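Local coordinates for arabinan endo-1,5-alpha-l-arabinosidase A (Cellvibrio cellulosa, PDB 1GYE), which cleaves alpha-1,5-linked L-arabinofuranosyl bonds of linear arabinan, releasing almost exclusively arabinotriose, and folds as a five-bladed beta-propeller, at residues A[20-25]-A[63-68]; A[4-9]-A[283-288]. All blocks are in the same frame, centred on the assembly; numbering follows the deposited sequence.

Interaction 1 (A[20-25]-A[63-68]); sequences FSTGPG and WAPDIY. With AHR (alpha-L-arabinofuranose), chain B; AHR (alpha-L-arabinofuranose), chain C; AHR (alpha-L-arabinofuranose), chain D.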
# COMPACT_ATOMS: atom_id res chain seq x y z
N PHE A 20 -0.40 9.22 -5.21
CA PHE A 20 0.88 8.59 -5.51
C PHE A 20 0.63 7.18 -6.03
O PHE A 20 -0.17 6.39 -5.45
CB PHE A 20 1.81 8.57 -4.29
CG PHE A 20 2.04 9.92 -3.66
CD1 PHE A 20 1.01 10.57 -2.96
CD2 PHE A 20 3.26 10.56 -3.77
CE1 PHE A 20 1.22 11.84 -2.40
CE2 PHE A 20 3.49 11.83 -3.22
CZ PHE A 20 2.47 12.46 -2.52
N SER A 21 1.30 6.86 -7.12
CA SER A 21 1.14 5.56 -7.75
C SER A 21 2.49 4.91 -7.99
O SER A 21 3.51 5.59 -8.25
CB SER A 21 0.45 5.74 -9.13
OG SER A 21 0.30 4.51 -9.80
N THR A 22 2.47 3.58 -7.97
CA THR A 22 3.56 2.82 -8.58
C THR A 22 3.88 3.44 -9.96
O THR A 22 2.99 3.71 -10.78
CB THR A 22 3.13 1.32 -8.70
OG1 THR A 22 3.14 0.65 -7.40
CG2 THR A 22 4.10 0.54 -9.60
N GLY A 23 5.16 3.67 -10.24
CA GLY A 23 5.56 4.14 -11.56
C GLY A 23 6.96 4.75 -11.52
O GLY A 23 7.58 4.79 -10.44
N PRO A 24 7.46 5.22 -12.67
CA PRO A 24 8.86 5.73 -12.74
C PRO A 24 9.07 6.79 -11.66
O PRO A 24 8.29 7.76 -11.63
CB PRO A 24 8.95 6.33 -14.16
CG PRO A 24 7.94 5.58 -14.96
CD PRO A 24 6.76 5.32 -13.97
N GLY A 25 10.05 6.58 -10.76
CA GLY A 25 10.30 7.48 -9.63
C GLY A 25 9.14 7.79 -8.68
O GLY A 25 9.24 8.70 -7.84
N TRP A 63 7.68 0.86 -6.53
CA TRP A 63 6.41 0.22 -6.27
C TRP A 63 5.78 0.65 -4.97
O TRP A 63 6.46 0.88 -3.93
CB TRP A 63 6.54 -1.29 -6.18
CG TRP A 63 7.11 -2.01 -7.39
CD1 TRP A 63 7.43 -1.49 -8.61
CD2 TRP A 63 7.43 -3.42 -7.46
NE1 TRP A 63 7.93 -2.47 -9.44
CE2 TRP A 63 7.96 -3.66 -8.77
CE3 TRP A 63 7.32 -4.50 -6.56
CZ2 TRP A 63 8.39 -4.93 -9.20
CZ3 TRP A 63 7.75 -5.79 -6.99
CH2 TRP A 63 8.28 -5.98 -8.30
N ALA A 64 4.46 0.71 -5.02
CA ALA A 64 3.68 0.63 -3.83
C ALA A 64 4.13 1.69 -2.82
O ALA A 64 4.63 1.36 -1.74
CB ALA A 64 3.79 -0.79 -3.23
N PRO A 65 3.94 2.97 -3.15
CA PRO A 65 4.36 4.04 -2.25
C PRO A 65 3.46 4.08 -1.03
O PRO A 65 2.33 3.50 -0.99
CB PRO A 65 4.12 5.29 -3.09
CG PRO A 65 2.99 4.90 -3.95
CD PRO A 65 3.27 3.51 -4.36
N ASP A 66 3.95 4.76 -0.01
CA ASP A 66 3.02 5.22 1.02
C ASP A 66 3.37 6.64 1.43
O ASP A 66 4.57 7.00 1.49
CB ASP A 66 3.00 4.28 2.23
CG ASP A 66 1.79 4.53 3.11
OD1 ASP A 66 0.68 4.60 2.55
OD2 ASP A 66 1.86 4.70 4.35
N ILE A 67 2.33 7.46 1.62
CA ILE A 67 2.52 8.85 1.94
C ILE A 67 2.11 9.09 3.39
O ILE A 67 1.04 8.64 3.83
CB ILE A 67 1.77 9.77 0.89
CG1 ILE A 67 1.99 11.27 1.15
CG2 ILE A 67 0.25 9.49 0.80
CD1 ILE A 67 3.45 11.73 1.12
N TYR A 68 2.99 9.72 4.15
CA TYR A 68 2.76 9.95 5.57
C TYR A 68 3.20 11.34 5.99
O TYR A 68 4.29 11.80 5.61
CB TYR A 68 3.50 8.90 6.40
CG TYR A 68 3.10 8.91 7.84
CD1 TYR A 68 1.83 8.42 8.24
CD2 TYR A 68 3.95 9.43 8.80
CE1 TYR A 68 1.45 8.41 9.57
CE2 TYR A 68 3.56 9.45 10.15
CZ TYR A 68 2.31 8.93 10.54
OH TYR A 68 1.92 8.98 11.87
O5 AHR B . -0.78 2.27 -13.89
C5 AHR B . 0.51 2.76 -13.46
C4 AHR B . 1.60 1.89 -14.07
O4 AHR B . 1.35 0.47 -13.91
C3 AHR B . 2.95 2.12 -13.48
O3 AHR B . 3.55 3.05 -14.36
C2 AHR B . 3.60 0.78 -13.71
O2 AHR B . 4.69 0.58 -12.84
C1 AHR B . 2.51 -0.23 -13.50
O5 AHR C . 4.88 -3.89 -10.32
C5 AHR C . 3.73 -4.15 -9.53
C4 AHR C . 4.14 -4.94 -8.33
O4 AHR C . 4.08 -6.27 -8.80
C3 AHR C . 3.15 -4.84 -7.19
O3 AHR C . 3.63 -4.08 -6.09
C2 AHR C . 3.01 -6.28 -6.77
O2 AHR C . 1.72 -6.48 -6.18
C1 AHR C . 3.08 -6.99 -8.10
O5 AHR D . 2.72 -1.34 -14.37
C5 AHR D . 2.10 -2.55 -13.83
C4 AHR D . 3.07 -3.42 -13.01
O4 AHR D . 3.22 -2.89 -11.70
C3 AHR D . 4.50 -3.62 -13.53
O3 AHR D . 4.72 -5.00 -13.74
C2 AHR D . 5.45 -3.19 -12.44
O2 AHR D . 6.16 -2.02 -12.77
C1 AHR D . 4.59 -2.85 -11.26

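Interaction 2 (A[4-9]-A[283-288]); sequences DVHDPV and YLQKLK. With AHR (alpha-L-arabinofuranose), chain B.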
# COMPACT_ATOMS: atom_id res chain seq x y z
N ASP A 4 -4.99 5.98 -14.89
CA ASP A 4 -4.36 4.69 -14.56
C ASP A 4 -3.30 4.80 -13.44
O ASP A 4 -2.31 5.53 -13.56
CB ASP A 4 -3.85 3.97 -15.82
CG ASP A 4 -2.64 4.66 -16.44
OD1 ASP A 4 -2.86 5.67 -17.15
OD2 ASP A 4 -1.46 4.24 -16.27
N VAL A 5 -3.53 4.10 -12.33
CA VAL A 5 -2.57 4.03 -11.23
C VAL A 5 -2.49 2.60 -10.76
O VAL A 5 -3.40 1.83 -11.05
CB VAL A 5 -2.95 4.92 -10.01
CG1 VAL A 5 -3.10 6.39 -10.42
CG2 VAL A 5 -4.20 4.43 -9.33
N HIS A 6 -1.42 2.25 -10.06
CA HIS A 6 -1.28 0.92 -9.44
C HIS A 6 -0.84 1.15 -8.02
O HIS A 6 -0.02 2.04 -7.75
CB HIS A 6 -0.23 0.05 -10.17
CG HIS A 6 -0.57 -1.43 -10.25
ND1 HIS A 6 -0.03 -2.38 -9.38
CD2 HIS A 6 -1.34 -2.12 -11.13
CE1 HIS A 6 -0.49 -3.57 -9.71
NE2 HIS A 6 -1.28 -3.45 -10.77
N ASP A 7 -1.40 0.38 -7.09
CA ASP A 7 -0.98 0.47 -5.70
C ASP A 7 -1.10 1.94 -5.13
O ASP A 7 -0.20 2.46 -4.47
CB ASP A 7 0.44 -0.16 -5.56
CG ASP A 7 0.63 -1.40 -6.46
OD1 ASP A 7 -0.16 -2.35 -6.34
OD2 ASP A 7 1.50 -1.50 -7.36
N PRO A 8 -2.24 2.59 -5.38
CA PRO A 8 -2.40 4.03 -5.08
C PRO A 8 -2.40 4.41 -3.61
O PRO A 8 -2.93 3.64 -2.76
CB PRO A 8 -3.77 4.34 -5.65
CG PRO A 8 -4.45 3.02 -5.62
CD PRO A 8 -3.47 2.01 -5.96
N VAL A 9 -1.86 5.59 -3.31
CA VAL A 9 -2.14 6.24 -2.02
C VAL A 9 -2.48 7.72 -2.24
O VAL A 9 -2.18 8.30 -3.31
CB VAL A 9 -0.95 6.19 -0.99
CG1 VAL A 9 -0.79 4.81 -0.38
CG2 VAL A 9 0.33 6.71 -1.58
N TYR A 283 -7.75 -4.76 -19.68
CA TYR A 283 -7.39 -5.05 -18.30
C TYR A 283 -6.36 -4.04 -17.78
O TYR A 283 -5.53 -4.39 -16.93
CB TYR A 283 -6.86 -6.51 -18.13
CG TYR A 283 -7.77 -7.61 -18.70
CD1 TYR A 283 -8.83 -8.14 -17.94
CD2 TYR A 283 -7.55 -8.14 -20.00
CE1 TYR A 283 -9.68 -9.14 -18.45
CE2 TYR A 283 -8.38 -9.17 -20.51
CZ TYR A 283 -9.45 -9.66 -19.73
OH TYR A 283 -10.28 -10.66 -20.19
N LEU A 284 -6.40 -2.80 -18.30
CA LEU A 284 -5.55 -1.74 -17.77
C LEU A 284 -6.15 -1.19 -16.50
O LEU A 284 -7.26 -0.72 -16.49
CB LEU A 284 -5.35 -0.60 -18.76
CG LEU A 284 -4.72 0.70 -18.20
CD1 LEU A 284 -3.19 0.56 -17.98
CD2 LEU A 284 -5.06 1.91 -19.07
N GLN A 285 -5.38 -1.26 -15.44
CA GLN A 285 -5.80 -0.85 -14.09
C GLN A 285 -6.29 0.60 -14.03
O GLN A 285 -5.67 1.47 -14.59
CB GLN A 285 -4.59 -1.01 -13.15
CG GLN A 285 -3.35 -0.20 -13.63
CD GLN A 285 -2.35 -1.00 -14.51
OE1 GLN A 285 -1.19 -0.57 -14.67
NE2 GLN A 285 -2.79 -2.13 -15.09
N LYS A 286 -7.38 0.85 -13.31
CA LYS A 286 -7.90 2.21 -13.14
C LYS A 286 -8.00 2.57 -11.68
O LYS A 286 -8.26 1.70 -10.83
CB LYS A 286 -9.30 2.34 -13.76
CG LYS A 286 -9.41 2.01 -15.27
CD LYS A 286 -8.39 2.78 -16.14
CE LYS A 286 -8.81 2.83 -17.61
NZ LYS A 286 -8.66 1.49 -18.24
N LEU A 287 -7.80 3.85 -11.38
CA LEU A 287 -8.06 4.36 -10.04
C LEU A 287 -9.55 4.18 -9.66
O LEU A 287 -10.44 4.37 -10.48
CB LEU A 287 -7.69 5.85 -9.96
CG LEU A 287 -8.11 6.60 -8.70
CD1 LEU A 287 -7.28 6.15 -7.56
CD2 LEU A 287 -7.98 8.06 -8.87
N LYS A 288 -9.84 3.79 -8.42
CA LYS A 288 -11.21 3.88 -7.95
C LYS A 288 -11.21 4.33 -6.51
O LYS A 288 -10.43 3.84 -5.71
CB LYS A 288 -11.96 2.57 -8.12
CG LYS A 288 -12.12 2.06 -9.54
CD LYS A 288 -13.11 2.86 -10.40
CE LYS A 288 -13.00 2.39 -11.81
NZ LYS A 288 -13.83 3.16 -12.84
O5 AHR B . -0.78 2.27 -13.89
C5 AHR B . 0.51 2.76 -13.46
C4 AHR B . 1.60 1.89 -14.07
O4 AHR B . 1.35 0.47 -13.91
C3 AHR B . 2.95 2.12 -13.48
O3 AHR B . 3.55 3.05 -14.36
C2 AHR B . 3.60 0.78 -13.71
O2 AHR B . 4.69 0.58 -12.84
C1 AHR B . 2.51 -0.23 -13.50

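Interaction 1 (A[20-25]-A[63-68])
Thr22 meets Ala64 through its hydroxyl because chi1 of -74° sets OG1 beside its own backbone N and turns CG2 the other way, toward the sugars. OG1 accepts the amide of Ala64, with N to OG1 2.7 Å and a nearly straight N-H...O angle of 169°. CG2 lies 4.0 Å from CD1 of Trp63 and also packs on two arabinofuranose units, chains B and D. In Ile67, chi1 of -177° carries CG1 to within 3.7 Å of Phe20 CE1 and lays the side chain across the ring at about a right angle. Ile67 CB sits over the Phe20 ring face, 4.2 Å from the ring centroid, in a CH-pi contact. Nearer the sugars, Pro65 CG packs on Phe20 CB at 3.9 Å. One face of the Trp63 indole carries the arabinofuranose of chain C, whose O5 lies 3.5 Å from CE2. Thr22 OG1 also hydrogen-bonds to OD2 of Asp7, the probable proton acceptor. The hydroxyl therefore ties this carboxylate to the backbone corner at Ala64, and the apolar packing behind it joins antiparallel strands 16-24 and 61-70, probably where two neighbouring blades meet beside the glycan pocket.

Interaction 2 (A[4-9]-A[283-288])
Gln285 and His6 cross at about a right angle, with the amide and imidazole planes 79° apart. The amide comes to the edge of the ring, where CD of Gln285 is 3.7 Å from CD2 of His6. Gln285 reaches this place by a bend: chi1 of 57° puts CG between the backbone N and the carbonyl carbon, and the chain turns again at chi2. CG then lies 3.3 Å from the carbonyl O of Val5. The end of the side chain is turned to the arabinofuranose of chain B, consistent with a substrate-binding role for Gln285.

Asp4 bears on the same sugar. Its OD2 lies 3.2 Å from the sugar O5, while its CB rests 3.3 Å from the carbonyl O of Gln285. The branched end of Leu284 closes on that CB, with CD2 at 4.0 Å.

Further along, Val5 and Leu287 meet obliquely, CG2 of Val5 lying 3.8 Å from CB of Leu287.

At ND1 the His6 ring meets Asp7, the probable proton acceptor. ND1 of His6 gives a hydrogen bond to Asp7 OD2 at 2.7 Å, in the plane of the ring but from above the carboxylate plane. NE2 is bonded to the hydroxyl of Tyr277, and the ring stacks on His275. These partners probably fix the rotation of the imidazole, which in turn helps to place the carboxylate.

The loop 4-9 leads into strand 9-13 and runs past strand 284-294, a member of the antiparallel sheet that also holds strands 255-266 and 269-278. Tyr277 and His275 come from strand 269-278. Leu19 of strand 16-24 touches both Val5 and Leu287, so the loop is packed between two sheets.

The centres of interactions 1 and 2 are 12 Å apart, and the two meet directly at the Asp7 carboxylate. Phe20 N probably also bonds to Val9 O. Along the chain the order is 4-9, 20-25, 63-68, 283-288, so interaction 2 joins a segment near the N-terminus to one late in the chain, and interaction 1 falls between them. Interaction 1 joins strands 16-24 and 61-70, which probably belong to neighbouring blades. Interaction 2 brings the N-terminal loop to strand 284-294 of another sheet, which is consistent with a role in closing the propeller ring. Both touch the arabinofuranose of chain B, so together they form part of the glycan pocket.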